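Local coordinates for protein HAD hydrolase, family IA, variant 3 (Entamoeba histolytica, PDB 6W04) that probably works as a magnesium-dependent hydrolase of the haloacid dehalogenase superfamily, holding a magnesium ion in its Rossmann-like core domain, at residues Lys24-Arg29 with Glu73-Thr78; Ile92-Ala97 with His207-Ile212; Ser172-Ala177 with Leu197-Cys202. All coordinates share one frame; numbering follows the deposited sequence. Where two conformers were deposited one is given.

Contact 1 of 3, residues Lys24-Arg29 with Glu73-Thr78; sequences KEMAKR and ENLYRT
Glu-25 and Leu-75 both hold CG anti to the backbone N (chi1 176° and 175°), a choice that sends the two side chains out from their helices to meet in the space between. Those helices, 16-31 and 62-82, belong to the helical cap that follows the first core strand, the C1 cap of subfamily I HAD hydrolases. Nearer antiparallel than parallel, the segments run at 136° to each other. Their axes stay 11.0 Å apart at the closest, so side chains alone close the gap.

One methyl does the touching on the Leu-75 side. Its CD2 lies 3.6 Å from Glu-25 CG, and the Glu-25 chain crosses the leucine at about a right angle. Glutamate suits this half-exposed spot because its methylenes pack against the leucine while the bend at chi2 turns the carboxylate aside. Deeper in, Met-26 SD stands 4.4 Å from the same Leu-75 CD2. Methionine is well fitted to this buried place, being flexible and apolar, and it also rests on Glu-71 and Lys-72 of helix 62-82, while Leu-75 reaches Cys-22 one turn before Met-26.

At the solvent side Arg-29 adds a third contact to the methyl: Leu-75 CD2 sits over one face of its guanidinium, toward the rim, with NH2 of Arg-29 the nearest atom at 4.2 Å. What holds this flat group in position is a salt bridge one helical turn back, where Arg-29 NE donates to the anti lone pair of Glu-25 OE1 at 2.9 Å, the oxygen lying close to the guanidinium plane.

Contact 2 of 3, residues Ile92-Ala97 with His207-Ile212; sequences INLFEA and HTFNEI
Leu-94 and Phe-209 meet with their side chains at about a right angle, the leucine reaching across from its helix and the phenylalanine pointing back toward it. The contact atom is Leu-94 CD2, which stands 3.7 Å from Phe-209 CD1 and comes to the ring on a slant. The same methyl also faces Ile-212, whose CG2 is 4.2 Å from Leu-94 CD2. Ile-212 sets CG1 anti to its own N (chi1 -168°), which takes the longer arm away from the leucine and leaves the CG2 branch as the one facing it; the side chain also touches Met-217. An isoleucine suits the place: its CG2 branch, close to the backbone, meets the leucine while the end of the side chain leads away.

All three side chains are buried, and all are apolar, as befits a seam inside the Rossmann-like core of a HAD enzyme. Helix 91-100 precedes strand 105-112, whereas 207-212 follows the edge strand 205-206 of the parallel sheet and leads into helix 214-222. Phe-209 turns its ring edge-to-face with Phe-167 of strand 164-168, and its backbone is hydrogen-bonded to Asp-89, just before helix 91-100. Its side chain comes within about 8 Å of that of the magnesium ligand Asp-7. Leu-94 also touches Ile-214.

The loop carrying Phe-209 is shaped by its polar neighbours. Thr-208 makes an ST turn, its OG1 accepting from Asn-210 N at 3.2 Å. Threonine fits at this point because its short side chain can fold back onto the backbone of the 3-10 turn 209-211. Farther from the leucine, His-207 N donates to Glu-211 OE1 from above the carboxylate plane, though the 2.6 Å between them is short enough to be read with caution.

Contact 3 of 3, residues Ser172-Ala177 with Leu197-Cys202; sequences SGIHSA and LQIKGC
Ile-174 is the first residue along 172-177 to meet the loop 197-202, and it does so through its branch methyl. With CG1 set anti to the carbonyl carbon (chi1 -67°), CG2 is the arm turned to the loop, lying 4.0 Å from Ile-199 CG2. The same Ile-174 CG2 stands 4.5 Å from Cys-202 CB, a looser touch. An isoleucine suits this buried position because the side chain also packs on Pro-184 and on Glu-168, a residue able to bind magnesium although it does not do so in this chain.

His-175 follows, partly exposed. Its CB leaves the helix alongside the loop, but the ring swings closer, bringing NE2 to 3.7 Å from Ile-199 CG2. The ring meets that methyl obliquely; the imidazole can pack its carbon and nitrogen atoms against an apolar group here while remaining near the surface.

This helix, 171-180, is the connection of a beta-alpha-beta unit between the adjacent parallel strands 164-168 and 183-187 of the Rossmann-like HAD core. Further on, Ser-176 turns away from the loop, its OG bonding to Ala-146 O, while the small Ala-177, one turn after Gly-173, sits close against Val-166 and Pro-184 of the sheet.

Facing the helix, Ile-199 opens a type II beta turn that Cys-202 closes, with Cys-202 N donating to Ile-199 O at 3.1 Å. The turn thereby presents both residues to Ile-174. Gly-201 takes its third position at a positive phi of 97°, where a CB would be jammed against the carbonyl O of Lys-200.

In the fold
From the N terminus the chain makes strand 3-7 and then enters the helical cap, where contact 1 closes the loop between helices 16-31 and 62-82 before the core resumes. Helix 91-100 then opens contact 2, which is completed only after the edge strand 205-206, so that its long loop takes in the strands from 105-112 to 205-206. Contact 3 opens and closes within that span, tying helix 171-180 to the turn ahead of strand 205-206. Contact 1 thus belongs to the cap and the other two to the core. Contacts 1 and 3 lie on opposite sides of the chain's centre, their centres about 29 Å apart, and no two contacts touch.

Contact 1 of 3, residues Lys24-Arg29 with Glu73-Thr78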
loop_
_atom_site.group_PDB
_atom_site.type_symbol
_atom_site.label_atom_id
_atom_site.label_comp_id
_atom_site.label_asym_id
_atom_site.label_seq_id
_atom_site.Cartn_x
_atom_site.Cartn_y
_atom_site.Cartn_z
ATOM N N LYS A 24 -13.136 13.453 -1.617
ATOM C CA LYS A 24 -13.710 14.789 -1.620
ATOM C C LYS A 24 -14.932 14.840 -2.516
ATOM O O LYS A 24 -15.961 15.442 -2.164
ATOM C CB LYS A 24 -12.655 15.826 -2.051
ATOM C CG LYS A 24 -11.666 16.077 -0.924
ATOM C CD LYS A 24 -10.522 16.990 -1.374
ATOM C CE LYS A 24 -9.511 17.150 -0.259
ATOM N NZ LYS A 24 -8.401 18.042 -0.650
ATOM N N GLU A 25 -14.840 14.200 -3.674
ATOM C CA GLU A 25 -15.991 14.124 -4.567
ATOM C C GLU A 25 -17.144 13.374 -3.910
ATOM O O GLU A 25 -18.302 13.793 -4.025
ATOM C CB GLU A 25 -15.569 13.478 -5.902
ATOM C CG GLU A 25 -16.720 13.250 -6.894
ATOM C CD GLU A 25 -17.310 14.539 -7.498
ATOM O OE1 GLU A 25 -18.517 14.526 -7.839
ATOM O OE2 GLU A 25 -16.585 15.559 -7.648
ATOM N N MET A 26 -16.853 12.277 -3.198
ATOM C CA MET A 26 -17.919 11.528 -2.523
ATOM C C MET A 26 -18.574 12.360 -1.433
ATOM O O MET A 26 -19.802 12.344 -1.281
ATOM C CB MET A 26 -17.381 10.236 -1.885
ATOM C CG MET A 26 -16.925 9.178 -2.889
ATOM S SD MET A 26 -18.248 8.730 -4.038
ATOM C CE MET A 26 -19.309 7.939 -2.843
ATOM N N ALA A 27 -17.767 13.050 -0.632
ATOM C CA ALA A 27 -18.323 13.972 0.348
ATOM C C ALA A 27 -19.254 14.983 -0.309
ATOM O O ALA A 27 -20.331 15.293 0.221
ATOM C CB ALA A 27 -17.194 14.674 1.101
ATOM N N LYS A 28 -18.851 15.537 -1.454
ATOM C CA LYS A 28 -19.694 16.536 -2.103
ATOM C C LYS A 28 -21.009 15.915 -2.555
ATOM O O LYS A 28 -22.076 16.519 -2.400
ATOM C CB LYS A 28 -18.941 17.163 -3.283
ATOM C CG LYS A 28 -19.735 18.209 -4.139
ATOM C CD LYS A 28 -19.898 19.552 -3.414
ATOM C CE LYS A 28 -20.708 20.564 -4.220
ATOM N NZ LYS A 28 -21.035 21.786 -3.416
ATOM N N ARG A 29 -20.949 14.702 -3.107
ATOM C CA ARG A 29 -22.151 14.043 -3.600
ATOM C C ARG A 29 -23.110 13.734 -2.462
ATOM O O ARG A 29 -24.323 13.917 -2.607
ATOM C CB ARG A 29 -21.780 12.752 -4.335
ATOM C CG ARG A 29 -21.003 13.002 -5.624
ATOM C CD ARG A 29 -20.669 11.708 -6.370
ATOM N NE ARG A 29 -19.840 11.999 -7.542
ATOM C CZ ARG A 29 -19.406 11.086 -8.406
ATOM N NH1 ARG A 29 -19.725 9.813 -8.226
ATOM N NH2 ARG A 29 -18.660 11.452 -9.454
ATOM N N GLU A 73 -14.728 3.382 -4.471
ATOM C CA GLU A 73 -13.694 2.636 -5.178
ATOM C C GLU A 73 -13.966 2.561 -6.671
ATOM O O GLU A 73 -13.017 2.567 -7.463
ATOM C CB GLU A 73 -13.520 1.227 -4.583
ATOM C CG GLU A 73 -13.031 1.240 -3.130
ATOM C CD GLU A 73 -11.632 1.870 -2.870
ATOM O OE1 GLU A 73 -11.015 2.526 -3.740
ATOM O OE2 GLU A 73 -11.140 1.709 -1.736
ATOM N N ASN A 74 -15.238 2.508 -7.076
ATOM C CA ASN A 74 -15.550 2.603 -8.493
ATOM C C ASN A 74 -15.066 3.932 -9.080
ATOM O O ASN A 74 -14.518 3.965 -10.192
ATOM C CB ASN A 74 -17.052 2.424 -8.701
ATOM C CG ASN A 74 -17.467 2.691 -10.116
ATOM O OD1 ASN A 74 -18.320 3.537 -10.373
ATOM N ND2 ASN A 74 -16.848 1.986 -11.054
ATOM N N LEU A 75 -15.269 5.035 -8.359
ATOM C CA LEU A 75 -14.756 6.324 -8.835
ATOM C C LEU A 75 -13.229 6.291 -8.925
ATOM O O LEU A 75 -12.641 6.689 -9.936
ATOM C CB LEU A 75 -15.238 7.458 -7.928
ATOM C CG LEU A 75 -14.730 8.902 -8.162
ATOM C CD1 LEU A 75 -14.910 9.368 -9.609
ATOM C CD2 LEU A 75 -15.444 9.910 -7.208
ATOM N N TYR A 76 -12.570 5.776 -7.887
ATOM C CA TYR A 76 -11.113 5.692 -7.883
ATOM C C TYR A 76 -10.579 4.868 -9.055
ATOM O O TYR A 76 -9.651 5.299 -9.757
ATOM C CB TYR A 76 -10.644 5.112 -6.547
ATOM C CG TYR A 76 -9.223 4.617 -6.564
ATOM C CD1 TYR A 76 -8.159 5.513 -6.454
ATOM C CD2 TYR A 76 -8.936 3.257 -6.695
ATOM C CE1 TYR A 76 -6.831 5.059 -6.490
ATOM C CE2 TYR A 76 -7.606 2.788 -6.703
ATOM C CZ TYR A 76 -6.562 3.727 -6.600
ATOM O OH TYR A 76 -5.247 3.310 -6.613
ATOM N N ARG A 77 -11.145 3.674 -9.278
ATOM C CA ARG A 77 -10.671 2.803 -10.357
ATOM C C ARG A 77 -10.792 3.476 -11.706
ATOM O O ARG A 77 -9.914 3.329 -12.559
ATOM C CB ARG A 77 -11.474 1.505 -10.412
ATOM C CG ARG A 77 -11.181 0.564 -9.338
ATOM C CD ARG A 77 -12.198 -0.547 -9.374
ATOM N NE ARG A 77 -12.503 -0.933 -8.014
ATOM C CZ ARG A 77 -13.701 -1.312 -7.601
ATOM N NH1 ARG A 77 -13.867 -1.634 -6.333
ATOM N NH2 ARG A 77 -14.720 -1.371 -8.455
ATOM N N THR A 78 -11.907 4.169 -11.928
ATOM C CA THR A 78 -12.143 4.839 -13.196
ATOM C C THR A 78 -11.124 5.951 -13.414
ATOM O O THR A 78 -10.536 6.072 -14.497
ATOM C CB THR A 78 -13.572 5.375 -13.201
ATOM O OG1 THR A 78 -14.468 4.268 -13.099
ATOM C CG2 THR A 78 -13.858 6.130 -14.475
#

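Contact 2 of 3, residues Ile92-Ala97 with His207-Ile212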
loop_
_atom_site.group_PDB
_atom_site.type_symbol
_atom_site.label_atom_id
_atom_site.label_comp_id
_atom_site.label_asym_id
_atom_site.label_seq_id
_atom_site.Cartn_x
_atom_site.Cartn_y
_atom_site.Cartn_z
ATOM N N ILE A 92 10.604 -0.647 -11.545
ATOM C CA ILE A 92 10.776 -1.694 -12.555
ATOM C C ILE A 92 12.213 -2.193 -12.561
ATOM O O ILE A 92 12.463 -3.403 -12.646
ATOM C CB ILE A 92 10.334 -1.194 -13.948
ATOM C CG1 ILE A 92 8.829 -0.890 -13.947
ATOM C CG2 ILE A 92 10.647 -2.225 -15.018
ATOM C CD1 ILE A 92 8.279 -0.522 -15.308
ATOM N N ASN A 93 13.177 -1.274 -12.443
ATOM C CA ASN A 93 14.581 -1.673 -12.381
ATOM C C ASN A 93 14.839 -2.614 -11.218
ATOM O O ASN A 93 15.557 -3.613 -11.364
ATOM C CB ASN A 93 15.480 -0.446 -12.249
ATOM C CG ASN A 93 15.558 0.366 -13.522
ATOM O OD1 ASN A 93 15.247 -0.121 -14.613
ATOM N ND2 ASN A 93 15.989 1.617 -13.391
ATOM N N LEU A 94 14.292 -2.294 -10.041
ATOM C CA LEU A 94 14.449 -3.187 -8.900
ATOM C C LEU A 94 13.833 -4.552 -9.186
ATOM O O LEU A 94 14.446 -5.586 -8.892
ATOM C CB LEU A 94 13.822 -2.562 -7.649
ATOM C CG LEU A 94 14.125 -3.263 -6.326
ATOM C CD1 LEU A 94 15.630 -3.528 -6.223
ATOM C CD2 LEU A 94 13.615 -2.438 -5.115
ATOM N N PHE A 95 12.621 -4.573 -9.759
ATOM C CA PHE A 95 11.980 -5.830 -10.142
ATOM C C PHE A 95 12.915 -6.702 -10.974
ATOM O O PHE A 95 13.078 -7.894 -10.700
ATOM C CB PHE A 95 10.703 -5.573 -10.954
ATOM C CG PHE A 95 9.620 -4.840 -10.222
ATOM C CD1 PHE A 95 9.610 -4.742 -8.842
ATOM C CD2 PHE A 95 8.580 -4.273 -10.940
ATOM C CE1 PHE A 95 8.592 -4.057 -8.195
ATOM C CE2 PHE A 95 7.557 -3.604 -10.306
ATOM C CZ PHE A 95 7.564 -3.492 -8.928
ATOM N N GLU A 96 13.511 -6.123 -12.020
ATOM C CA GLU A 96 14.390 -6.897 -12.896
ATOM C C GLU A 96 15.658 -7.328 -12.169
ATOM O O GLU A 96 16.111 -8.471 -12.318
ATOM C CB GLU A 96 14.739 -6.080 -14.138
ATOM C CG GLU A 96 13.518 -5.587 -14.915
ATOM C CD GLU A 96 13.890 -4.688 -16.080
ATOM O OE1 GLU A 96 13.090 -4.548 -17.025
ATOM O OE2 GLU A 96 14.997 -4.116 -16.048
ATOM N N ALA A 97 16.241 -6.431 -11.375
ATOM C CA ALA A 97 17.456 -6.773 -10.651
ATOM C C ALA A 97 17.207 -7.895 -9.649
ATOM O O ALA A 97 18.075 -8.753 -9.440
ATOM C CB ALA A 97 18.021 -5.534 -9.959
ATOM N N HIS A 207 12.944 8.241 -1.105
ATOM C CA HIS A 207 11.933 8.922 -1.911
ATOM C C HIS A 207 11.444 8.038 -3.048
ATOM O O HIS A 207 10.237 7.970 -3.305
ATOM C CB HIS A 207 12.480 10.244 -2.453
ATOM C CG HIS A 207 12.753 11.258 -1.388
ATOM N ND1 HIS A 207 14.027 11.562 -0.954
ATOM C CD2 HIS A 207 11.913 12.027 -0.653
ATOM C CE1 HIS A 207 13.960 12.478 -0.002
ATOM N NE2 HIS A 207 12.689 12.778 0.198
ATOM N N THR A 208 12.364 7.368 -3.745
ATOM C CA THR A 208 12.034 6.476 -4.855
ATOM C C THR A 208 12.938 5.248 -4.811
ATOM O O THR A 208 13.926 5.204 -4.073
ATOM C CB THR A 208 12.198 7.157 -6.217
ATOM O OG1 THR A 208 13.583 7.149 -6.578
ATOM C CG2 THR A 208 11.692 8.586 -6.191
ATOM N N PHE A 209 12.623 4.251 -5.646
ATOM C CA PHE A 209 13.442 3.043 -5.648
ATOM C C PHE A 209 14.794 3.237 -6.330
ATOM O O PHE A 209 15.645 2.349 -6.226
ATOM C CB PHE A 209 12.660 1.875 -6.268
ATOM C CG PHE A 209 11.448 1.499 -5.456
ATOM C CD1 PHE A 209 11.557 0.593 -4.408
ATOM C CD2 PHE A 209 10.227 2.127 -5.680
ATOM C CE1 PHE A 209 10.453 0.274 -3.621
ATOM C CE2 PHE A 209 9.114 1.826 -4.896
ATOM C CZ PHE A 209 9.223 0.895 -3.870
ATOM N N ASN A 210 15.025 4.378 -6.989
ATOM C CA ASN A 210 16.370 4.715 -7.450
ATOM C C ASN A 210 17.356 4.846 -6.298
ATOM O O ASN A 210 18.568 4.774 -6.522
ATOM C CB ASN A 210 16.375 6.030 -8.237
ATOM C CG ASN A 210 15.656 5.925 -9.567
ATOM O OD1 ASN A 210 15.583 4.852 -10.163
ATOM N ND2 ASN A 210 15.122 7.046 -10.040
ATOM N N GLU A 211 16.868 5.038 -5.074
ATOM C CA GLU A 211 17.719 5.365 -3.939
ATOM C C GLU A 211 18.079 4.153 -3.092
ATOM O O GLU A 211 18.678 4.309 -2.027
ATOM C CB GLU A 211 17.034 6.424 -3.079
ATOM C CG GLU A 211 16.726 7.710 -3.833
ATOM C CD GLU A 211 16.021 8.728 -2.959
ATOM O OE1 GLU A 211 15.407 8.312 -1.954
ATOM O OE2 GLU A 211 16.091 9.937 -3.268
ATOM N N ILE A 212 17.729 2.953 -3.532
ATOM C CA ILE A 212 18.010 1.737 -2.785
ATOM C C ILE A 212 18.709 0.744 -3.711
ATOM O O ILE A 212 18.427 0.696 -4.914
ATOM C CB ILE A 212 16.711 1.153 -2.185
ATOM C CG1 ILE A 212 17.018 0.055 -1.168
ATOM C CG2 ILE A 212 15.764 0.640 -3.277
ATOM C CD1 ILE A 212 17.771 0.539 0.038
#

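Contact 3 of 3, residues Ser172-Ala177 with Leu197-Cys202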
loop_
_atom_site.group_PDB
_atom_site.type_symbol
_atom_site.label_atom_id
_atom_site.label_comp_id
_atom_site.label_asym_id
_atom_site.label_seq_id
_atom_site.Cartn_x
_atom_site.Cartn_y
_atom_site.Cartn_z
ATOM N N SER A 172 0.481 2.496 9.778
ATOM C CA SER A 172 -0.088 1.176 10.043
ATOM C C SER A 172 0.630 0.093 9.245
ATOM O O SER A 172 0.817 -1.029 9.732
ATOM C CB SER A 172 -1.591 1.169 9.743
ATOM O OG SER A 172 -2.316 1.769 10.801
ATOM N N GLY A 173 1.062 0.413 8.026
ATOM C CA GLY A 173 1.765 -0.580 7.227
ATOM C C GLY A 173 3.167 -0.858 7.732
ATOM O O GLY A 173 3.642 -2.002 7.691
ATOM N N ILE A 174 3.854 0.176 8.219
ATOM C CA ILE A 174 5.154 -0.062 8.841
ATOM C C ILE A 174 4.986 -0.963 10.061
ATOM O O ILE A 174 5.787 -1.875 10.305
ATOM C CB ILE A 174 5.829 1.272 9.220
ATOM C CG1 ILE A 174 6.209 2.092 7.977
ATOM C CG2 ILE A 174 7.022 1.023 10.151
ATOM C CD1 ILE A 174 7.267 1.498 7.138
ATOM N N HIS A 175 3.922 -0.748 10.832
ATOM C CA HIS A 175 3.768 -1.556 12.034
ATOM C C HIS A 175 3.280 -2.959 11.736
ATOM O O HIS A 175 3.580 -3.877 12.506
ATOM C CB HIS A 175 2.857 -0.842 13.030
ATOM C CG HIS A 175 3.565 0.284 13.689
ATOM N ND1 HIS A 175 4.526 0.075 14.655
ATOM C CD2 HIS A 175 3.591 1.608 13.410
ATOM C CE1 HIS A 175 5.053 1.234 15.000
ATOM N NE2 HIS A 175 4.502 2.179 14.260
ATOM N N SER A 176 2.550 -3.140 10.636
ATOM C CA SER A 176 2.268 -4.487 10.145
ATOM C C SER A 176 3.558 -5.243 9.863
ATOM O O SER A 176 3.730 -6.386 10.306
ATOM C CB SER A 176 1.408 -4.418 8.890
ATOM O OG SER A 176 1.260 -5.704 8.313
ATOM N N ALA A 177 4.489 -4.607 9.146
ATOM C CA ALA A 177 5.770 -5.249 8.839
ATOM C C ALA A 177 6.551 -5.559 10.107
ATOM O O ALA A 177 7.102 -6.661 10.261
ATOM C CB ALA A 177 6.602 -4.364 7.908
ATOM N N LEU A 197 11.618 8.092 9.627
ATOM C CA LEU A 197 12.706 7.662 10.498
ATOM C C LEU A 197 12.366 7.830 11.972
ATOM O O LEU A 197 12.952 7.140 12.809
ATOM C CB LEU A 197 14.003 8.429 10.163
ATOM C CG LEU A 197 14.624 8.115 8.787
ATOM C CD1 LEU A 197 15.843 8.991 8.499
ATOM C CD2 LEU A 197 14.991 6.643 8.658
ATOM N N GLN A 198 11.433 8.727 12.305
ATOM C CA GLN A 198 11.064 8.917 13.700
ATOM C C GLN A 198 10.246 7.757 14.257
ATOM O O GLN A 198 9.992 7.736 15.465
ATOM C CB GLN A 198 10.295 10.231 13.863
ATOM C CG GLN A 198 11.137 11.500 13.666
ATOM C CD GLN A 198 11.628 12.098 14.978
ATOM O OE1 GLN A 198 10.896 12.810 15.667
ATOM N NE2 GLN A 198 12.872 11.813 15.325
ATOM N N ILE A 199 9.850 6.791 13.420
ATOM C CA ILE A 199 9.120 5.601 13.869
ATOM C C ILE A 199 10.108 4.561 14.387
ATOM O O ILE A 199 11.075 4.214 13.699
ATOM C CB ILE A 199 8.282 5.010 12.725
ATOM C CG1 ILE A 199 7.186 5.970 12.289
ATOM C CG2 ILE A 199 7.677 3.668 13.134
ATOM C CD1 ILE A 199 6.530 5.519 10.980
ATOM N N LYS A 200 9.848 4.037 15.588
ATOM C CA LYS A 200 10.747 3.052 16.189
ATOM C C LYS A 200 10.734 1.763 15.364
ATOM O O LYS A 200 9.679 1.156 15.164
ATOM C CB LYS A 200 10.332 2.772 17.628
ATOM C CG LYS A 200 11.316 1.897 18.413
ATOM C CD LYS A 200 10.847 1.689 19.847
ATOM C CE LYS A 200 11.741 0.698 20.583
ATOM N NZ LYS A 200 11.211 0.368 21.937
ATOM N N GLY A 201 11.909 1.340 14.890
ATOM C CA GLY A 201 12.022 0.164 14.050
ATOM C C GLY A 201 12.076 0.453 12.564
ATOM O O GLY A 201 12.253 -0.487 11.771
ATOM N N CYS A 202 11.902 1.712 12.155
ATOM C CA CYS A 202 12.122 2.129 10.772
ATOM C C CYS A 202 13.452 2.863 10.728
ATOM O O CYS A 202 13.588 3.945 11.309
ATOM C CB CYS A 202 11.000 3.027 10.259
ATOM S SG CYS A 202 11.285 3.614 8.553
#